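LYND (Lyngbya aestuarii, PDB 4V1T) probably catalyses the ATP-dependent cyclodehydration of cysteine residues in precursor peptides to thiazolines, as a YcaO-family cyanobactin heterocyclase. Local coordinates at residues Leu557-Val568 with Trp593-Leu601; Asp299-Lys307 with Gln356-Gly364. All coordinates share one frame; numbering follows the deposited sequence.

Contact 1: Leu557-Val568 with Trp593-Leu601; sequences LWWYNRLRRPAV and WVLDLTADL
R565 meets D596 side-on through two nitrogens. NE donates to the backbone O of D596 at 2.8 Å. The bond is nearly straight (171°) and lies close to the guanidinium plane. NH2 makes a salt bridge to D596 OD2 at 2.9 Å, using the anti lone pair of that oxygen, and adds a weak second bond to the backbone O. One oxygen is the backbone carbonyl and the other the carboxylate, so this is not a fork on the carboxylate. The guanidinium and carboxylate planes are turned 48° apart. CD of P566 sits over the centre of one guanidinium face.

W558 takes the other part of the contact. Its CG lies anti to the backbone N (chi1 159°), which carries the indole toward 593-601. L597 lays CD1 over the five-membered ring in a CH-pi contact, 4.3 Å from that ring's centroid. L595 crosses the indole at about a right angle, with CD1 3.9 Å from W558 CZ2. Farther along, L557 CD1 touches A599 CB at 3.8 Å.

The backbones join in a single bridge between A567 and L595. D596 N donates to P566 O at 3.2 Å, and V568 N gives a weak bond to V594 O at 3.0 Å. The 566-568 run thus lies along the edge of strand 590-596, the outermost strand of a three-stranded antiparallel sheet in the YcaO region. V568 CG2 packs on V594 CG1, and a water links V568 O to V594 N.

A second shell fixes the polar groups. D596 OD1 is bonded to T598 OG1 and Y689 OH. The indole NE1 of W558 is bonded to Y674 O. Helix 538-561 ends in a Schellman motif, with R562 at the C-prime position, and the chain then turns toward R565.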
loop_
_atom_site.group_PDB
_atom_site.type_symbol
_atom_site.label_atom_id
_atom_site.label_comp_id
_atom_site.label_asym_id
_atom_site.label_seq_id
_atom_site.Cartn_x
_atom_site.Cartn_y
_atom_site.Cartn_z
ATOM N N LEU B 557 -31.761 -7.523 -26.097
ATOM C CA LEU B 557 -32.802 -8.436 -26.545
ATOM C C LEU B 557 -33.818 -8.660 -25.444
ATOM O O LEU B 557 -35.028 -8.539 -25.659
ATOM C CB LEU B 557 -32.189 -9.778 -26.964
ATOM C CG LEU B 557 -31.266 -9.770 -28.193
ATOM C CD1 LEU B 557 -30.802 -11.179 -28.517
ATOM C CD2 LEU B 557 -31.932 -9.144 -29.411
ATOM N N TRP B 558 -33.319 -8.988 -24.258
ATOM C CA TRP B 558 -34.172 -9.278 -23.115
ATOM C C TRP B 558 -34.969 -8.062 -22.672
ATOM O O TRP B 558 -36.192 -8.134 -22.509
ATOM C CB TRP B 558 -33.322 -9.798 -21.955
ATOM C CG TRP B 558 -33.960 -9.655 -20.601
ATOM C CD1 TRP B 558 -35.093 -10.269 -20.152
ATOM C CD2 TRP B 558 -33.474 -8.858 -19.512
ATOM N NE1 TRP B 558 -35.353 -9.888 -18.851
ATOM C CE2 TRP B 558 -34.368 -9.032 -18.436
ATOM C CE3 TRP B 558 -32.366 -8.019 -19.344
ATOM C CZ2 TRP B 558 -34.192 -8.387 -17.213
ATOM C CZ3 TRP B 558 -32.193 -7.383 -18.130
ATOM C CH2 TRP B 558 -33.101 -7.570 -17.079
ATOM N N TRP B 559 -34.275 -6.945 -22.496
ATOM C CA TRP B 559 -34.873 -5.752 -21.915
ATOM C C TRP B 559 -35.952 -5.111 -22.787
ATOM O O TRP B 559 -37.031 -4.769 -22.307
ATOM C CB TRP B 559 -33.784 -4.718 -21.628
ATOM C CG TRP B 559 -34.308 -3.475 -21.001
ATOM C CD1 TRP B 559 -34.699 -2.335 -21.645
ATOM C CD2 TRP B 559 -34.509 -3.237 -19.610
ATOM N NE1 TRP B 559 -35.126 -1.402 -20.738
ATOM C CE2 TRP B 559 -35.019 -1.930 -19.480
ATOM C CE3 TRP B 559 -34.299 -3.998 -18.454
ATOM C CZ2 TRP B 559 -35.330 -1.375 -18.247
ATOM C CZ3 TRP B 559 -34.610 -3.446 -17.231
ATOM C CH2 TRP B 559 -35.122 -2.146 -17.135
ATOM N N TYR B 560 -35.655 -4.932 -24.066
ATOM C CA TYR B 560 -36.528 -4.153 -24.933
ATOM C C TYR B 560 -37.657 -4.983 -25.529
ATOM O O TYR B 560 -38.709 -4.441 -25.871
ATOM C CB TYR B 560 -35.705 -3.469 -26.028
ATOM C CG TYR B 560 -34.827 -2.392 -25.452
ATOM C CD1 TYR B 560 -35.361 -1.163 -25.049
ATOM C CD2 TYR B 560 -33.468 -2.616 -25.246
ATOM C CE1 TYR B 560 -34.555 -0.190 -24.486
ATOM C CE2 TYR B 560 -32.662 -1.650 -24.692
ATOM C CZ TYR B 560 -33.205 -0.443 -24.310
ATOM O OH TYR B 560 -32.381 0.504 -23.751
ATOM N N ASN B 561 -37.454 -6.291 -25.644
ATOM C CA ASN B 561 -38.556 -7.190 -25.976
ATOM C C ASN B 561 -39.311 -7.595 -24.709
ATOM O O ASN B 561 -40.348 -8.232 -24.788
ATOM C CB ASN B 561 -38.053 -8.431 -26.708
ATOM C CG ASN B 561 -37.450 -8.108 -28.062
ATOM O OD1 ASN B 561 -38.167 -7.898 -29.041
ATOM N ND2 ASN B 561 -36.127 -8.081 -28.127
ATOM N N ARG B 562 -38.777 -7.211 -23.550
ATOM C CA ARG B 562 -39.361 -7.547 -22.256
ATOM C C ARG B 562 -39.657 -9.038 -22.172
ATOM O O ARG B 562 -40.774 -9.463 -21.885
ATOM C CB ARG B 562 -40.615 -6.712 -21.996
ATOM C CG ARG B 562 -40.301 -5.243 -21.742
ATOM C CD ARG B 562 -41.553 -4.430 -21.467
ATOM N NE ARG B 562 -42.209 -3.990 -22.696
ATOM C CZ ARG B 562 -43.233 -3.141 -22.734
ATOM N NH1 ARG B 562 -43.714 -2.636 -21.609
ATOM N NH2 ARG B 562 -43.765 -2.781 -23.896
ATOM N N LEU B 563 -38.627 -9.828 -22.431
ATOM C CA LEU B 563 -38.756 -11.271 -22.468
ATOM C C LEU B 563 -38.791 -11.860 -21.076
ATOM O O LEU B 563 -38.156 -11.339 -20.165
ATOM C CB LEU B 563 -37.597 -11.881 -23.260
ATOM C CG LEU B 563 -37.479 -11.423 -24.717
ATOM C CD1 LEU B 563 -36.180 -11.909 -25.335
ATOM C CD2 LEU B 563 -38.667 -11.908 -25.529
ATOM N N ARG B 564 -39.542 -12.945 -20.915
ATOM C CA ARG B 564 -39.535 -13.713 -19.678
ATOM C C ARG B 564 -38.439 -14.772 -19.764
ATOM O O ARG B 564 -38.466 -15.617 -20.649
ATOM C CB ARG B 564 -40.902 -14.364 -19.429
ATOM C CG ARG B 564 -42.081 -13.398 -19.437
ATOM C CD ARG B 564 -42.038 -12.382 -18.296
ATOM N NE ARG B 564 -42.447 -12.969 -17.017
ATOM C CZ ARG B 564 -41.624 -13.449 -16.087
ATOM N NH1 ARG B 564 -40.311 -13.424 -16.259
ATOM N NH2 ARG B 564 -42.118 -13.965 -14.965
ATOM N N ARG B 565 -37.482 -14.717 -18.848
ATOM C CA ARG B 565 -36.323 -15.599 -18.890
ATOM C C ARG B 565 -36.295 -16.537 -17.691
ATOM O O ARG B 565 -36.793 -16.199 -16.607
ATOM C CB ARG B 565 -35.031 -14.773 -18.926
ATOM C CG ARG B 565 -34.918 -13.799 -20.098
ATOM C CD ARG B 565 -34.946 -14.518 -21.438
ATOM N NE ARG B 565 -33.921 -15.553 -21.515
ATOM C CZ ARG B 565 -34.025 -16.670 -22.225
ATOM N NH1 ARG B 565 -35.111 -16.918 -22.934
ATOM N NH2 ARG B 565 -33.037 -17.553 -22.218
ATOM N N PRO B 566 -35.689 -17.721 -17.867
ATOM C CA PRO B 566 -35.550 -18.652 -16.746
ATOM C C PRO B 566 -34.458 -18.235 -15.763
ATOM O O PRO B 566 -33.476 -17.613 -16.172
ATOM C CB PRO B 566 -35.176 -19.963 -17.436
ATOM C CG PRO B 566 -34.426 -19.535 -18.648
ATOM C CD PRO B 566 -35.062 -18.239 -19.095
ATOM N N ALA B 567 -34.623 -18.584 -14.491
ATOM C CA ALA B 567 -33.586 -18.336 -13.494
ATOM C C ALA B 567 -32.454 -19.349 -13.624
ATOM O O ALA B 567 -32.539 -20.306 -14.402
ATOM C CB ALA B 567 -34.159 -18.383 -12.084
ATOM N N VAL B 568 -31.407 -19.121 -12.837
ATOM C CA VAL B 568 -30.235 -19.992 -12.803
ATOM C C VAL B 568 -30.104 -20.627 -11.426
ATOM O O VAL B 568 -30.041 -19.925 -10.419
ATOM C CB VAL B 568 -28.945 -19.211 -13.137
ATOM C CG1 VAL B 568 -27.737 -20.136 -13.148
ATOM C CG2 VAL B 568 -29.087 -18.511 -14.486
ATOM N N TRP B 593 -31.154 -13.006 -7.398
ATOM C CA TRP B 593 -31.298 -14.105 -8.337
ATOM C C TRP B 593 -30.647 -13.744 -9.657
ATOM O O TRP B 593 -30.294 -12.589 -9.887
ATOM C CB TRP B 593 -32.776 -14.457 -8.537
ATOM C CG TRP B 593 -33.588 -13.366 -9.138
ATOM C CD1 TRP B 593 -33.871 -13.188 -10.460
ATOM C CD2 TRP B 593 -34.230 -12.295 -8.442
ATOM N NE1 TRP B 593 -34.656 -12.080 -10.631
ATOM C CE2 TRP B 593 -34.892 -11.511 -9.407
ATOM C CE3 TRP B 593 -34.315 -11.926 -7.094
ATOM C CZ2 TRP B 593 -35.622 -10.371 -9.069
ATOM C CZ3 TRP B 593 -35.040 -10.792 -6.761
ATOM C CH2 TRP B 593 -35.691 -10.030 -7.750
ATOM N N VAL B 594 -30.506 -14.739 -10.526
ATOM C CA VAL B 594 -29.843 -14.558 -11.813
ATOM C C VAL B 594 -30.718 -15.050 -12.960
ATOM O O VAL B 594 -31.361 -16.095 -12.847
ATOM C CB VAL B 594 -28.488 -15.294 -11.833
ATOM C CG1 VAL B 594 -27.822 -15.198 -13.200
ATOM C CG2 VAL B 594 -27.575 -14.730 -10.763
ATOM N N LEU B 595 -30.725 -14.292 -14.059
ATOM C CA LEU B 595 -31.450 -14.674 -15.279
ATOM C C LEU B 595 -30.501 -15.056 -16.415
ATOM O O LEU B 595 -29.425 -14.489 -16.545
ATOM C CB LEU B 595 -32.342 -13.526 -15.756
ATOM C CG LEU B 595 -33.394 -12.991 -14.792
ATOM C CD1 LEU B 595 -34.161 -11.889 -15.483
ATOM C CD2 LEU B 595 -34.333 -14.083 -14.304
ATOM N N ASP B 596 -30.917 -16.009 -17.237
ATOM C CA ASP B 596 -30.138 -16.413 -18.404
ATOM C C ASP B 596 -30.470 -15.520 -19.605
ATOM O O ASP B 596 -31.625 -15.412 -19.989
ATOM C CB ASP B 596 -30.417 -17.875 -18.751
ATOM C CG ASP B 596 -29.757 -18.297 -20.051
ATOM O OD1 ASP B 596 -28.575 -18.689 -20.012
ATOM O OD2 ASP B 596 -30.415 -18.228 -21.114
ATOM N N LEU B 597 -29.444 -14.901 -20.182
ATOM C CA LEU B 597 -29.579 -14.031 -21.351
ATOM C C LEU B 597 -28.881 -14.621 -22.585
ATOM O O LEU B 597 -28.768 -13.966 -23.630
ATOM C CB LEU B 597 -28.997 -12.651 -21.033
ATOM C CG LEU B 597 -29.943 -11.555 -20.553
ATOM C CD1 LEU B 597 -31.025 -12.078 -19.618
ATOM C CD2 LEU B 597 -29.141 -10.453 -19.873
ATOM N N THR B 598 -28.412 -15.860 -22.457
ATOM C CA THR B 598 -27.691 -16.521 -23.534
ATOM C C THR B 598 -28.539 -16.575 -24.806
ATOM O O THR B 598 -29.603 -17.182 -24.818
ATOM C CB THR B 598 -27.288 -17.946 -23.127
ATOM O OG1 THR B 598 -26.699 -17.913 -21.819
ATOM C CG2 THR B 598 -26.288 -18.532 -24.129
ATOM N N ALA B 599 -28.058 -15.930 -25.868
ATOM C CA ALA B 599 -28.811 -15.810 -27.110
ATOM C C ALA B 599 -28.165 -16.631 -28.232
ATOM O O ALA B 599 -27.552 -17.657 -27.967
ATOM C CB ALA B 599 -28.950 -14.333 -27.501
ATOM N N ASP B 600 -28.304 -16.180 -29.481
ATOM C CA ASP B 600 -27.972 -17.003 -30.649
ATOM C C ASP B 600 -26.485 -17.368 -30.794
ATOM O O ASP B 600 -26.148 -18.293 -31.531
ATOM C CB ASP B 600 -28.451 -16.314 -31.931
ATOM C CG ASP B 600 -27.833 -14.940 -32.125
ATOM O OD1 ASP B 600 -27.629 -14.227 -31.117
ATOM O OD2 ASP B 600 -27.553 -14.576 -33.283
ATOM N N LEU B 601 -25.605 -16.670 -30.087
ATOM C CA LEU B 601 -24.175 -16.974 -30.160
ATOM C C LEU B 601 -23.802 -18.111 -29.214
ATOM O O LEU B 601 -22.750 -18.737 -29.365
ATOM C CB LEU B 601 -23.337 -15.734 -29.852
ATOM C CG LEU B 601 -23.574 -14.496 -30.724
ATOM C CD1 LEU B 601 -22.501 -13.448 -30.468
ATOM C CD2 LEU B 601 -23.622 -14.850 -32.204
HETATM O O HOH W 1 -31.158 -17.292 -9.803
#

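Contact 2: Asp299-Lys307 with Gln356-Gly364; sequences DLKSHILIK and QHLISPVTG
H303 and S360 join the edge strand 299-304 to the loop after helix 348-355. Within this chain the strand is outermost in a seven-stranded mixed sheet, consistent with the E1-like part of such cyclodehydratases; its L300 packs on L300 of the second subunit. The loop is shaped here by S360, whose OG accepts from the backbone N of V362 and of T363, an ST turn and an ST motif.

This is the tight side. S360 OG also shares a hydrogen bond of 2.8 Å with H303 ND1, meeting the imidazole at its edge, near the ring plane. Three nitrogens therefore grip one hydroxyl. The other ring nitrogen, H303 NE2, is bonded to T292 OG1 on the adjoining strand 289-294. Bonds at both nitrogens fix the rotation of the ring. V362 comes over one face of it, with CG2 4.0 Å from the ring centroid in a CH-pi contact. V362 also touches W191 and L211. T363 lies against L305 through OG1; its methyl, modelled too close to I304 O, is placed doubtfully.

The outer parts are looser. At one end K301 brings NZ to within 3.8 Å of the ring atom CD of P361. At the other end waters stand between the backbones. One accepts from I304 N at 2.9 Å and donates to H357 O at 2.6 Å. Another joins I306 N to T363 O. I304 lays CG1 across CB of H357. The H357 ring, set between the backbone N and carbonyl carbon (chi1 59°), turns its edge to I306, whose CD1 lies 3.6 Å from the partnerless H357 ND1.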
loop_
_atom_site.group_PDB
_atom_site.type_symbol
_atom_site.label_atom_id
_atom_site.label_comp_id
_atom_site.label_asym_id
_atom_site.label_seq_id
_atom_site.Cartn_x
_atom_site.Cartn_y
_atom_site.Cartn_z
ATOM N N ASP B 299 0.916 15.797 4.301
ATOM C CA ASP B 299 1.041 14.656 3.404
ATOM C C ASP B 299 2.117 14.907 2.354
ATOM O O ASP B 299 2.273 16.027 1.875
ATOM C CB ASP B 299 -0.306 14.366 2.721
ATOM C CG ASP B 299 -0.377 12.966 2.119
ATOM O OD1 ASP B 299 0.348 12.057 2.586
ATOM O OD2 ASP B 299 -1.173 12.777 1.179
ATOM N N LEU B 300 2.843 13.850 2.000
ATOM C CA LEU B 300 3.928 13.923 1.037
ATOM C C LEU B 300 3.751 12.809 0.021
ATOM O O LEU B 300 3.719 11.644 0.384
ATOM C CB LEU B 300 5.271 13.810 1.750
ATOM C CG LEU B 300 6.597 14.018 0.995
ATOM C CD1 LEU B 300 7.665 14.634 1.900
ATOM C CD2 LEU B 300 7.099 12.721 0.379
ATOM N N LYS B 301 3.621 13.186 -1.249
ATOM C CA LYS B 301 3.450 12.232 -2.340
ATOM C C LYS B 301 4.561 12.379 -3.381
ATOM O O LYS B 301 4.972 13.497 -3.695
ATOM C CB LYS B 301 2.099 12.455 -3.029
ATOM C CG LYS B 301 0.900 11.810 -2.349
ATOM C CD LYS B 301 -0.402 12.430 -2.863
ATOM C CE LYS B 301 -1.533 11.415 -2.971
ATOM N NZ LYS B 301 -1.589 10.770 -4.318
ATOM N N SER B 302 5.023 11.246 -3.912
ATOM C CA SER B 302 5.934 11.219 -5.052
ATOM C C SER B 302 5.162 10.841 -6.296
ATOM O O SER B 302 4.416 9.873 -6.297
ATOM C CB SER B 302 7.078 10.224 -4.832
ATOM O OG SER B 302 7.796 10.558 -3.668
ATOM N N HIS B 303 5.349 11.618 -7.351
ATOM C CA HIS B 303 4.613 11.429 -8.601
ATOM C C HIS B 303 5.592 11.179 -9.753
ATOM O O HIS B 303 6.434 12.023 -10.046
ATOM C CB HIS B 303 3.738 12.652 -8.898
ATOM C CG HIS B 303 3.011 13.175 -7.703
ATOM N ND1 HIS B 303 1.730 12.782 -7.388
ATOM C CD2 HIS B 303 3.386 14.044 -6.733
ATOM C CE1 HIS B 303 1.340 13.401 -6.289
ATOM N NE2 HIS B 303 2.329 14.166 -5.868
ATOM N N ILE B 304 5.464 10.023 -10.403
ATOM C CA ILE B 304 6.371 9.635 -11.478
ATOM C C ILE B 304 5.976 10.283 -12.803
ATOM O O ILE B 304 4.869 10.091 -13.278
ATOM C CB ILE B 304 6.396 8.111 -11.688
ATOM C CG1 ILE B 304 6.726 7.372 -10.384
ATOM C CG2 ILE B 304 7.405 7.735 -12.780
ATOM C CD1 ILE B 304 8.201 7.296 -10.062
ATOM N N LEU B 305 6.900 11.012 -13.410
ATOM C CA LEU B 305 6.693 11.567 -14.738
ATOM C C LEU B 305 7.202 10.608 -15.806
ATOM O O LEU B 305 8.400 10.359 -15.905
ATOM C CB LEU B 305 7.401 12.919 -14.879
ATOM C CG LEU B 305 7.400 13.515 -16.291
ATOM C CD1 LEU B 305 5.972 13.789 -16.755
ATOM C CD2 LEU B 305 8.236 14.786 -16.341
ATOM N N ILE B 306 6.285 10.088 -16.610
ATOM C CA ILE B 306 6.654 9.223 -17.715
ATOM C C ILE B 306 7.003 10.079 -18.926
ATOM O O ILE B 306 6.273 10.988 -19.280
ATOM C CB ILE B 306 5.519 8.234 -18.072
ATOM C CG1 ILE B 306 5.419 7.126 -17.020
ATOM C CG2 ILE B 306 5.776 7.567 -19.430
ATOM C CD1 ILE B 306 4.735 7.539 -15.747
ATOM N N LYS B 307 8.130 9.786 -19.549
ATOM C CA LYS B 307 8.490 10.415 -20.812
ATOM C C LYS B 307 7.618 9.811 -21.904
ATOM O O LYS B 307 7.714 8.625 -22.196
ATOM C CB LYS B 307 9.972 10.198 -21.113
ATOM C CG LYS B 307 10.418 10.680 -22.486
ATOM C CD LYS B 307 11.903 10.429 -22.681
ATOM C CE LYS B 307 12.230 9.940 -24.085
ATOM N NZ LYS B 307 12.585 11.054 -24.994
ATOM N N GLN B 356 0.777 0.831 -10.839
ATOM C CA GLN B 356 0.501 1.652 -9.650
ATOM C C GLN B 356 0.875 3.102 -9.883
ATOM O O GLN B 356 0.162 4.008 -9.451
ATOM C CB GLN B 356 1.313 1.181 -8.440
ATOM C CG GLN B 356 1.016 -0.214 -7.966
ATOM C CD GLN B 356 1.782 -0.602 -6.708
ATOM O OE1 GLN B 356 1.318 -1.426 -5.922
ATOM N NE2 GLN B 356 2.964 -0.029 -6.522
ATOM N N HIS B 357 2.009 3.303 -10.555
ATOM C CA HIS B 357 2.567 4.638 -10.780
ATOM C C HIS B 357 1.626 5.556 -11.559
ATOM O O HIS B 357 1.769 6.781 -11.524
ATOM C CB HIS B 357 3.905 4.529 -11.516
ATOM C CG HIS B 357 3.814 3.846 -12.842
ATOM N ND1 HIS B 357 3.767 4.538 -14.035
ATOM C CD2 HIS B 357 3.750 2.534 -13.166
ATOM C CE1 HIS B 357 3.683 3.680 -15.034
ATOM N NE2 HIS B 357 3.672 2.458 -14.533
ATOM N N LEU B 358 0.672 4.963 -12.269
ATOM C CA LEU B 358 -0.308 5.744 -13.009
ATOM C C LEU B 358 -1.326 6.400 -12.068
ATOM O O LEU B 358 -2.111 7.252 -12.493
ATOM C CB LEU B 358 -1.014 4.862 -14.029
ATOM C CG LEU B 358 -0.133 4.293 -15.137
ATOM C CD1 LEU B 358 -0.982 3.427 -16.060
ATOM C CD2 LEU B 358 0.556 5.387 -15.927
ATOM N N ILE B 359 -1.314 6.007 -10.795
ATOM C CA ILE B 359 -2.203 6.626 -9.802
ATOM C C ILE B 359 -1.566 7.897 -9.256
ATOM O O ILE B 359 -0.639 7.844 -8.449
ATOM C CB ILE B 359 -2.532 5.672 -8.630
ATOM C CG1 ILE B 359 -3.114 4.349 -9.137
ATOM C CG2 ILE B 359 -3.534 6.325 -7.682
ATOM C CD1 ILE B 359 -3.055 3.217 -8.140
ATOM N N SER B 360 -2.073 9.033 -9.709
ATOM C CA SER B 360 -1.580 10.333 -9.285
ATOM C C SER B 360 -2.435 11.444 -9.867
ATOM O O SER B 360 -2.618 11.509 -11.083
ATOM C CB SER B 360 -0.137 10.536 -9.737
ATOM O OG SER B 360 0.238 11.896 -9.592
ATOM N N PRO B 361 -2.945 12.344 -9.010
ATOM C CA PRO B 361 -3.738 13.456 -9.536
ATOM C C PRO B 361 -2.900 14.558 -10.175
ATOM O O PRO B 361 -3.452 15.553 -10.623
ATOM C CB PRO B 361 -4.463 13.976 -8.295
ATOM C CG PRO B 361 -3.549 13.664 -7.175
ATOM C CD PRO B 361 -2.842 12.386 -7.540
ATOM N N VAL B 362 -1.579 14.367 -10.225
ATOM C CA VAL B 362 -0.662 15.360 -10.782
ATOM C C VAL B 362 -0.069 14.867 -12.096
ATOM O O VAL B 362 -0.213 15.515 -13.134
ATOM C CB VAL B 362 0.482 15.672 -9.791
ATOM C CG1 VAL B 362 1.469 16.672 -10.386
ATOM C CG2 VAL B 362 -0.090 16.189 -8.476
ATOM N N THR B 363 0.582 13.714 -12.041
ATOM C CA THR B 363 1.299 13.156 -13.183
ATOM C C THR B 363 0.632 11.902 -13.742
ATOM O O THR B 363 1.060 11.362 -14.765
ATOM C CB THR B 363 2.744 12.786 -12.780
ATOM O OG1 THR B 363 3.544 12.641 -13.949
ATOM C CG2 THR B 363 2.757 11.493 -11.986
ATOM N N GLY B 364 -0.402 11.432 -13.050
ATOM C CA GLY B 364 -1.032 10.168 -13.384
ATOM C C GLY B 364 -2.252 10.300 -14.273
ATOM O O GLY B 364 -2.547 11.369 -14.790
HETATM O O HOH W 2 3.294 8.179 -9.961
HETATM O O HOH W 3 2.762 8.416 -13.646
HETATM O O HOH W 4 3.397 11.025 -16.381
#

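From the N terminus, contact 2 comes first. It closes a loop of 48 residues, which includes the zinc ligands C311 and C314 and helices 319-324 and 348-355. This ties the edge strand of the seven-stranded sheet to the chain leading to strand 369-371. Contact 1 follows and closes a shorter loop of 24 residues around helix 576-587. It ties the end of helix 538-561 to the edge strand of the three-stranded sheet. The two loops are in series and neither nest nor cross. The centres of contact 1 and contact 2 lie about 44 Å apart. The nearest atoms of contact 1 and contact 2 are about 30 Å apart, so the two do not touch.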